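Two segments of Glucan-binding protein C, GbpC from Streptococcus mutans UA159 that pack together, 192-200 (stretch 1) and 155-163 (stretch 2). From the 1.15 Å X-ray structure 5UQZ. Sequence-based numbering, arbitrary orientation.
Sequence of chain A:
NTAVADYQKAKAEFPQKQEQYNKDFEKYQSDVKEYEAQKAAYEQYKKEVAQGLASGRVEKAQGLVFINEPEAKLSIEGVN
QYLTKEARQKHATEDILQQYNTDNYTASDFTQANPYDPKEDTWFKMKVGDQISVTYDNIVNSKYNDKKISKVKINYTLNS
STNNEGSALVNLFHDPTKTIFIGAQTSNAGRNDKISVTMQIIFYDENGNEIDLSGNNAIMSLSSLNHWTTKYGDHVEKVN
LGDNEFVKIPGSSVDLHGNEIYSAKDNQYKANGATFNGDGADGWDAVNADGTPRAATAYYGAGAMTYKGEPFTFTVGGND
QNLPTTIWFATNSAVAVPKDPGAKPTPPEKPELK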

# COMPACT_ATOMS: atom_id res chain seq x y z
N ASN A 192 -0.60 15.52 -15.34
CA ASN A 192 0.84 15.72 -15.19
C ASN A 192 1.29 16.36 -13.88
O ASN A 192 2.49 16.56 -13.69
CB ASN A 192 1.42 16.50 -16.38
CG ASN A 192 1.52 15.69 -17.69
OD1 ASN A 192 1.49 16.29 -18.77
ND2 ASN A 192 1.67 14.36 -17.63
N ASP A 193 0.39 16.64 -12.96
CA ASP A 193 0.81 17.05 -11.62
C ASP A 193 0.87 15.82 -10.73
O ASP A 193 0.29 14.78 -11.03
CB ASP A 193 -0.20 18.05 -11.06
CG ASP A 193 -0.24 19.34 -11.89
OD1 ASP A 193 0.82 19.81 -12.37
OD2 ASP A 193 -1.34 19.90 -12.09
N LYS A 194 1.56 15.96 -9.60
CA LYS A 194 1.69 14.83 -8.68
C LYS A 194 1.80 15.35 -7.26
O LYS A 194 2.26 16.48 -7.02
CB LYS A 194 2.88 13.96 -9.02
CG LYS A 194 4.15 14.61 -9.02
CD LYS A 194 5.18 13.72 -9.80
CE LYS A 194 6.54 14.38 -9.75
NZ LYS A 194 7.61 13.52 -10.30
N ILE A 195 1.42 14.50 -6.30
CA ILE A 195 1.84 14.67 -4.92
C ILE A 195 3.18 13.95 -4.80
O ILE A 195 3.30 12.77 -5.18
CB ILE A 195 0.80 14.06 -3.96
CG1 ILE A 195 -0.50 14.88 -3.99
CG2 ILE A 195 1.34 14.00 -2.52
CD1 ILE A 195 -1.65 14.25 -3.22
N SER A 196 4.18 14.65 -4.27
CA SER A 196 5.53 14.10 -4.11
C SER A 196 5.98 14.38 -2.69
O SER A 196 5.89 15.53 -2.25
CB SER A 196 6.47 14.83 -5.07
OG SER A 196 7.81 14.46 -4.78
N VAL A 197 6.44 13.34 -1.98
CA VAL A 197 6.87 13.51 -0.58
C VAL A 197 8.24 12.84 -0.44
O VAL A 197 8.38 11.64 -0.70
CB VAL A 197 5.86 12.86 0.40
CG1 VAL A 197 6.37 12.95 1.85
CG2 VAL A 197 4.50 13.52 0.31
N THR A 198 9.22 13.61 0.04
CA THR A 198 10.51 13.04 0.40
C THR A 198 10.49 12.73 1.90
O THR A 198 10.04 13.55 2.72
CB THR A 198 11.64 14.04 0.08
OG1 THR A 198 11.68 14.26 -1.33
CG2 THR A 198 13.00 13.52 0.53
N MET A 199 10.99 11.55 2.23
CA MET A 199 11.02 11.10 3.61
C MET A 199 12.40 10.58 3.96
O MET A 199 13.14 10.08 3.11
CB MET A 199 9.96 10.10 3.91
CG MET A 199 9.55 9.08 3.07
SD MET A 199 7.90 8.36 3.68
CE MET A 199 8.42 7.65 5.23
N GLN A 200 12.68 10.63 5.27
CA GLN A 200 13.88 9.99 5.79
C GLN A 200 13.55 9.45 7.17
O GLN A 200 12.99 10.18 8.00
CB GLN A 200 15.07 10.95 5.85
CG GLN A 200 16.32 10.25 6.27
CD GLN A 200 17.57 11.15 6.26
OE1 GLN A 200 17.46 12.38 6.21
NE2 GLN A 200 18.74 10.54 6.33
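Stretch 2, residues 155-163: NYTLNSSTN

Stretch 2 lies alongside stretch 1 as a neighboring antiparallel β-strand: the axes approach to 4.6 Å and their N-to-C directions differ by 151°, so Asn155 sits against Gln200 and Thr162 comes to rest near Lys194. Residues 155-158 are extended (phi -81° to -136°, psi 119° to 141°). The ladder is regular at this end. Asn155 N bonds to Gln200 O (2.9 Å) and Gln200 N to Asn155 O (3.0 Å); Thr157 N to Thr198 O (2.8 Å) and Thr198 N to Thr157 O (2.9 Å) repeat the pattern. Between these pairs Tyr156 sits against Met199, and just beyond the second Leu158 sits against Val197, with CA atoms 4.6 and 4.5 Å apart.

On the face carrying these four side chains, apolar surfaces interlock. The end of the Leu158 side chain (chi1 t, chi2 p) comes nearer to stretch 1 and fills the hollow between Ile195 and Val197, its CD1 4.0 Å from both Ile195 CG2 and Val197 CG2. The Tyr156 ring (chi1 m) meets Val197 CG1 at its edge, 4.3 Å from CD2, while Met199 CE lies 4.0 Å from Tyr156 CE2, an oblique approach.

At Asn159 the backbone departs from extension (phi/psi -93°/-26°). Its N still bonds to Ser196 O (2.7 Å), but its CB points toward stretch 1, and the side chain (chi1 m) reaches across so that ND2 bonds to both Ser196 OG (3.0 Å) and Thr198 OG1 (2.9 Å), spanning the space between these hydroxyls. Beyond the kink, Ser160 OG donates to Lys194 O (2.8 Å), and Ser196 N reaches Ser160 O at 3.2 Å. Thr162 CG2 then forms a bump against the Lys194 backbone, 3.7 Å from Lys194 CA and 3.9 Å from Asp193 O. Water 1 links Asn155 ND2 (2.9 Å) to Gln200 OE1 (2.7 Å) at the other end.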

# COMPACT_ATOMS: atom_id res chain seq x y z
N ASN A 155 11.31 12.41 8.91
CA ASN A 155 11.13 13.72 8.31
C ASN A 155 10.35 13.55 7.02
O ASN A 155 10.58 12.59 6.28
CB ASN A 155 12.51 14.33 8.00
CG ASN A 155 13.27 14.67 9.24
OD1 ASN A 155 12.70 14.80 10.33
ND2 ASN A 155 14.58 14.74 9.13
N TYR A 156 9.43 14.48 6.77
CA TYR A 156 8.61 14.48 5.57
C TYR A 156 8.65 15.87 4.95
O TYR A 156 8.51 16.88 5.66
CB TYR A 156 7.12 14.19 5.90
CG TYR A 156 6.87 12.92 6.66
CD1 TYR A 156 6.86 12.88 8.05
CD2 TYR A 156 6.49 11.78 5.98
CE1 TYR A 156 6.51 11.73 8.76
CE2 TYR A 156 6.14 10.60 6.67
CZ TYR A 156 6.12 10.59 8.06
OH TYR A 156 5.79 9.43 8.70
N THR A 157 8.76 15.91 3.62
CA THR A 157 8.71 17.19 2.89
C THR A 157 7.81 17.01 1.67
O THR A 157 8.08 16.14 0.82
CB THR A 157 10.09 17.64 2.41
OG1 THR A 157 10.96 17.69 3.54
CG2 THR A 157 10.02 19.02 1.77
N LEU A 158 6.79 17.85 1.56
CA LEU A 158 5.94 17.84 0.36
C LEU A 158 6.65 18.64 -0.74
O LEU A 158 6.97 19.82 -0.53
CB LEU A 158 4.61 18.50 0.72
CG LEU A 158 3.57 18.51 -0.42
CD1 LEU A 158 3.06 17.11 -0.76
CD2 LEU A 158 2.39 19.41 -0.04
N ASN A 159 6.96 18.00 -1.86
CA ASN A 159 7.70 18.68 -2.93
C ASN A 159 6.77 19.29 -3.96
O ASN A 159 7.15 20.23 -4.67
CB ASN A 159 8.62 17.70 -3.67
CG ASN A 159 9.59 17.04 -2.72
OD1 ASN A 159 10.28 17.74 -1.94
ND2 ASN A 159 9.61 15.72 -2.73
N SER A 160 5.57 18.76 -4.12
CA SER A 160 4.58 19.23 -5.09
C SER A 160 3.23 18.66 -4.71
O SER A 160 3.14 17.66 -3.97
CB SER A 160 4.95 18.83 -6.52
OG SER A 160 4.87 17.40 -6.71
N SER A 161 2.18 19.28 -5.24
CA SER A 161 0.81 18.80 -5.04
C SER A 161 0.07 18.75 -6.38
O SER A 161 0.50 19.37 -7.37
CB SER A 161 0.06 19.75 -4.10
OG SER A 161 -1.23 19.28 -3.90
N THR A 162 -1.06 18.05 -6.38
CA THR A 162 -2.00 18.07 -7.49
C THR A 162 -2.98 19.25 -7.42
O THR A 162 -3.73 19.44 -8.39
CB THR A 162 -2.75 16.74 -7.58
OG1 THR A 162 -3.32 16.49 -6.30
CG2 THR A 162 -1.81 15.60 -7.90
N ASN A 163 -3.02 19.98 -6.30
CA ASN A 163 -3.88 21.15 -6.26
C ASN A 163 -3.10 22.40 -6.65
O ASN A 163 -1.92 22.33 -7.03
CB ASN A 163 -4.63 21.23 -4.91
CG ASN A 163 -3.76 21.66 -3.72
OD1 ASN A 163 -2.66 22.24 -3.88
ND2 ASN A 163 -4.24 21.39 -2.53
O HOH W 1 15.79 14.52 6.47
O HOH W 2 11.84 15.14 4.34
O HOH W 3 2.71 18.62 -9.21
O HOH W 4 -3.65 18.88 -11.09